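Local coordinates for protein ribonuclease H (Uncultured organism, PDB 4IBN) that probably cleaves the RNA strand of RNA-DNA hybrids endonucleolytically, a magnesium-dependent reaction that yields 5'-phosphomonoester ends, at residues 70-75 against 130-135. Sequence-based numbering, arbitrary orientation.
Sequences MALRSV and QEAVQA
A132 meets L72 and V75 through a single methyl group, and this small patch is a worked example of how a short side chain lets two helices draw close. Along helix 126-136, E131 precedes the contact. Its carboxylate bypasses R73, with E131 OE1 lying 6.9 Å from R73 NE, and forms a salt bridge with R80, about two turns further along helix 67-82, while R73 pairs with E62. A132 follows and points toward the other helix. Its CB is 4.1 Å from L72 CD2 and 4.2 Å from V75 CG1, two methyls one helical turn apart. V75 presents CG1 because that branch stands anti to the backbone N (chi1 177°); in L72 the outer part of the chain carries CD2 across. The backbones are nearest here, with V75 CA and A132 CA 6.2 Å apart. At A135 the methyl again faces helix 67-82, but more loosely: A135 CB lies 4.8 Å from V75 O and touches F79. Helix 98-113 lines the same buried region, I100 meeting L72 and V75, and M104 meeting A132. No hydrogen bond crosses between the two segments, so here these helices of the RNase H fold meet by methyl contact alone, while the E131-R80 salt bridge ties them together beyond the patch.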
ATOM      1  N   MET A  70       2.575   5.837  -8.250  1.00 15.58           N
ATOM      2  CA  MET A  70       3.294   5.127  -7.224  1.00 17.24           C
ATOM      3  C   MET A  70       2.391   4.670  -6.038  1.00 17.84           C
ATOM      4  O   MET A  70       2.597   3.650  -5.452  1.00 17.96           O
ATOM      5  CB  MET A  70       4.563   5.885  -6.787  1.00 17.25           C
ATOM      6  CG  MET A  70       5.542   6.100  -7.890  1.00 19.69           C
ATOM      7  SD  MET A  70       5.882   4.616  -8.915  1.00 22.42           S
ATOM      8  CE  MET A  70       6.734   3.613  -7.799  1.00 24.45           C
ATOM      9  N   ALA A  71       1.417   5.480  -5.714  1.00 16.21           N
ATOM     10  CA  ALA A  71       0.493   5.100  -4.693  1.00 16.32           C
ATOM     11  C   ALA A  71      -0.239   3.831  -5.135  1.00 15.80           C
ATOM     12  O   ALA A  71      -0.387   2.944  -4.379  1.00 18.23           O
ATOM     13  CB  ALA A  71      -0.458   6.195  -4.426  1.00 15.82           C
ATOM     14  N   LEU A  72      -0.653   3.794  -6.386  1.00 16.51           N
ATOM     15  CA  LEU A  72      -1.302   2.596  -6.900  1.00 16.91           C
ATOM     16  C   LEU A  72      -0.373   1.375  -6.909  1.00 18.76           C
ATOM     17  O   LEU A  72      -0.771   0.312  -6.581  1.00 18.75           O
ATOM     18  CB  LEU A  72      -2.000   2.846  -8.238  1.00 16.84           C
ATOM     19  CG  LEU A  72      -3.292   3.610  -8.170  1.00 18.30           C
ATOM     20  CD1 LEU A  72      -3.638   4.230  -9.499  1.00 16.08           C
ATOM     21  CD2 LEU A  72      -4.348   2.706  -7.701  1.00 17.95           C
ATOM     22  N   ARG A  73       0.881   1.574  -7.259  1.00 16.38           N
ATOM     23  CA  ARG A  73       1.835   0.488  -7.214  1.00 18.20           C
ATOM     24  C   ARG A  73       2.050  -0.042  -5.812  1.00 15.87           C
ATOM     25  O   ARG A  73       2.313  -1.198  -5.643  1.00 18.54           O
ATOM     26  CB  ARG A  73       3.149   0.851  -7.881  1.00 18.31           C
ATOM     27  CG  ARG A  73       2.911   1.330  -9.267  1.00 25.44           C
ATOM     28  CD  ARG A  73       3.892   0.888 -10.295  1.00 27.16           C
ATOM     29  NE  ARG A  73       4.386  -0.456 -10.113  1.00 26.33           N
ATOM     30  CZ  ARG A  73       5.584  -0.805 -10.511  1.00 35.69           C
ATOM     31  NH1 ARG A  73       6.325   0.086 -11.107  1.00 34.66           N
ATOM     32  NH2 ARG A  73       6.049  -2.022 -10.346  1.00 35.53           N
ATOM     33  N   SER A  74       1.936   0.830  -4.821  1.00 16.84           N
ATOM     34  CA  SER A  74       2.093   0.380  -3.463  1.00 17.74           C
ATOM     35  C   SER A  74       1.025  -0.638  -3.144  1.00 17.01           C
ATOM     36  O   SER A  74       1.268  -1.590  -2.481  1.00 19.04           O
ATOM     37  CB  SER A  74       2.114   1.545  -2.458  1.00 18.78           C
ATOM     38  OG  SER A  74       0.860   2.046  -2.105  1.00 20.25           O
ATOM     39  N   VAL A  75      -0.171  -0.391  -3.609  1.00 17.44           N
ATOM     40  CA  VAL A  75      -1.214  -1.379  -3.421  1.00 16.66           C
ATOM     41  C   VAL A  75      -0.957  -2.650  -4.207  1.00 19.11           C
ATOM     42  O   VAL A  75      -1.017  -3.717  -3.696  1.00 18.17           O
ATOM     43  CB  VAL A  75      -2.550  -0.849  -3.897  1.00 16.13           C
ATOM     44  CG1 VAL A  75      -3.643  -1.917  -3.762  1.00 19.48           C
ATOM     45  CG2 VAL A  75      -2.928   0.319  -3.124  1.00 16.91           C
ATOM     46  N   GLN A 130      -7.422  -0.714 -12.331  1.00 17.78           N
ATOM     47  CA  GLN A 130      -7.906  -2.045 -12.611  1.00 19.12           C
ATOM     48  C   GLN A 130      -6.968  -3.135 -12.119  1.00 19.70           C
ATOM     49  O   GLN A 130      -7.401  -4.096 -11.609  1.00 19.76           O
ATOM     50  CB  GLN A 130      -8.224  -2.243 -14.104  1.00 20.45           C
ATOM     51  CG  GLN A 130      -9.368  -1.440 -14.599  1.00 21.87           C
ATOM     52  CD  GLN A 130      -9.667  -1.680 -16.082  1.00 27.35           C
ATOM     53  OE1 GLN A 130      -8.828  -2.055 -16.813  1.00 28.60           O
ATOM     54  NE2 GLN A 130     -10.855  -1.454 -16.473  1.00 30.98           N
ATOM     55  N   GLU A 131      -5.684  -2.937 -12.304  1.00 18.82           N
ATOM     56  CA  GLU A 131      -4.700  -3.831 -11.768  1.00 18.80           C
ATOM     57  C   GLU A 131      -4.713  -3.873 -10.231  1.00 19.58           C
ATOM     58  O   GLU A 131      -4.544  -4.887  -9.644  1.00 19.15           O
ATOM     59  CB  GLU A 131      -3.296  -3.448 -12.252  1.00 21.91           C
ATOM     60  CG  GLU A 131      -3.066  -3.640 -13.680  1.00 29.10           C
ATOM     61  CD  GLU A 131      -1.591  -3.547 -14.085  1.00 40.23           C
ATOM     62  OE1 GLU A 131      -0.719  -3.788 -13.257  1.00 42.10           O
ATOM     63  OE2 GLU A 131      -1.346  -3.292 -15.250  1.00 46.41           O
ATOM     64  N   ALA A 132      -4.887  -2.740  -9.617  1.00 17.38           N
ATOM     65  CA  ALA A 132      -4.965  -2.731  -8.196  1.00 17.37           C
ATOM     66  C   ALA A 132      -6.163  -3.459  -7.669  1.00 17.56           C
ATOM     67  O   ALA A 132      -6.082  -4.098  -6.682  1.00 18.41           O
ATOM     68  CB  ALA A 132      -4.961  -1.359  -7.694  1.00 19.57           C
ATOM     69  N   VAL A 133      -7.296  -3.277  -8.319  1.00 17.77           N
ATOM     70  CA  VAL A 133      -8.516  -3.925  -7.890  1.00 18.26           C
ATOM     71  C   VAL A 133      -8.365  -5.433  -8.006  1.00 18.39           C
ATOM     72  O   VAL A 133      -8.761  -6.159  -7.180  1.00 18.43           O
ATOM     73  CB  VAL A 133      -9.724  -3.469  -8.686  1.00 18.14           C
ATOM     74  CG1 VAL A 133     -10.880  -4.387  -8.488  1.00 22.17           C
ATOM     75  CG2 VAL A 133     -10.086  -2.060  -8.359  1.00 19.79           C
ATOM     76  N   GLN A 134      -7.772  -5.865  -9.073  1.00 16.56           N
ATOM     77  CA  GLN A 134      -7.514  -7.270  -9.232  1.00 19.76           C
ATOM     78  C   GLN A 134      -6.558  -7.846  -8.207  1.00 20.35           C
ATOM     79  O   GLN A 134      -6.692  -8.932  -7.810  1.00 20.80           O
ATOM     80  CB  GLN A 134      -6.982  -7.512 -10.628  1.00 20.00           C
ATOM     81  CG  GLN A 134      -6.828  -8.924 -11.033  1.00 28.59           C
ATOM     82  CD  GLN A 134      -6.767  -9.034 -12.542  1.00 33.80           C
ATOM     83  OE1 GLN A 134      -5.830  -8.567 -13.156  1.00 39.67           O
ATOM     84  NE2 GLN A 134      -7.788  -9.571 -13.130  1.00 33.59           N
ATOM     85  N   ALA A 135      -5.540  -7.082  -7.866  1.00 19.48           N
ATOM     86  CA  ALA A 135      -4.558  -7.496  -6.898  1.00 17.96           C
ATOM     87  C   ALA A 135      -5.189  -7.731  -5.525  1.00 18.42           C
ATOM     88  O   ALA A 135      -4.897  -8.677  -4.862  1.00 19.38           O
ATOM     89  CB  ALA A 135      -3.453  -6.450  -6.800  1.00 18.84           C
TER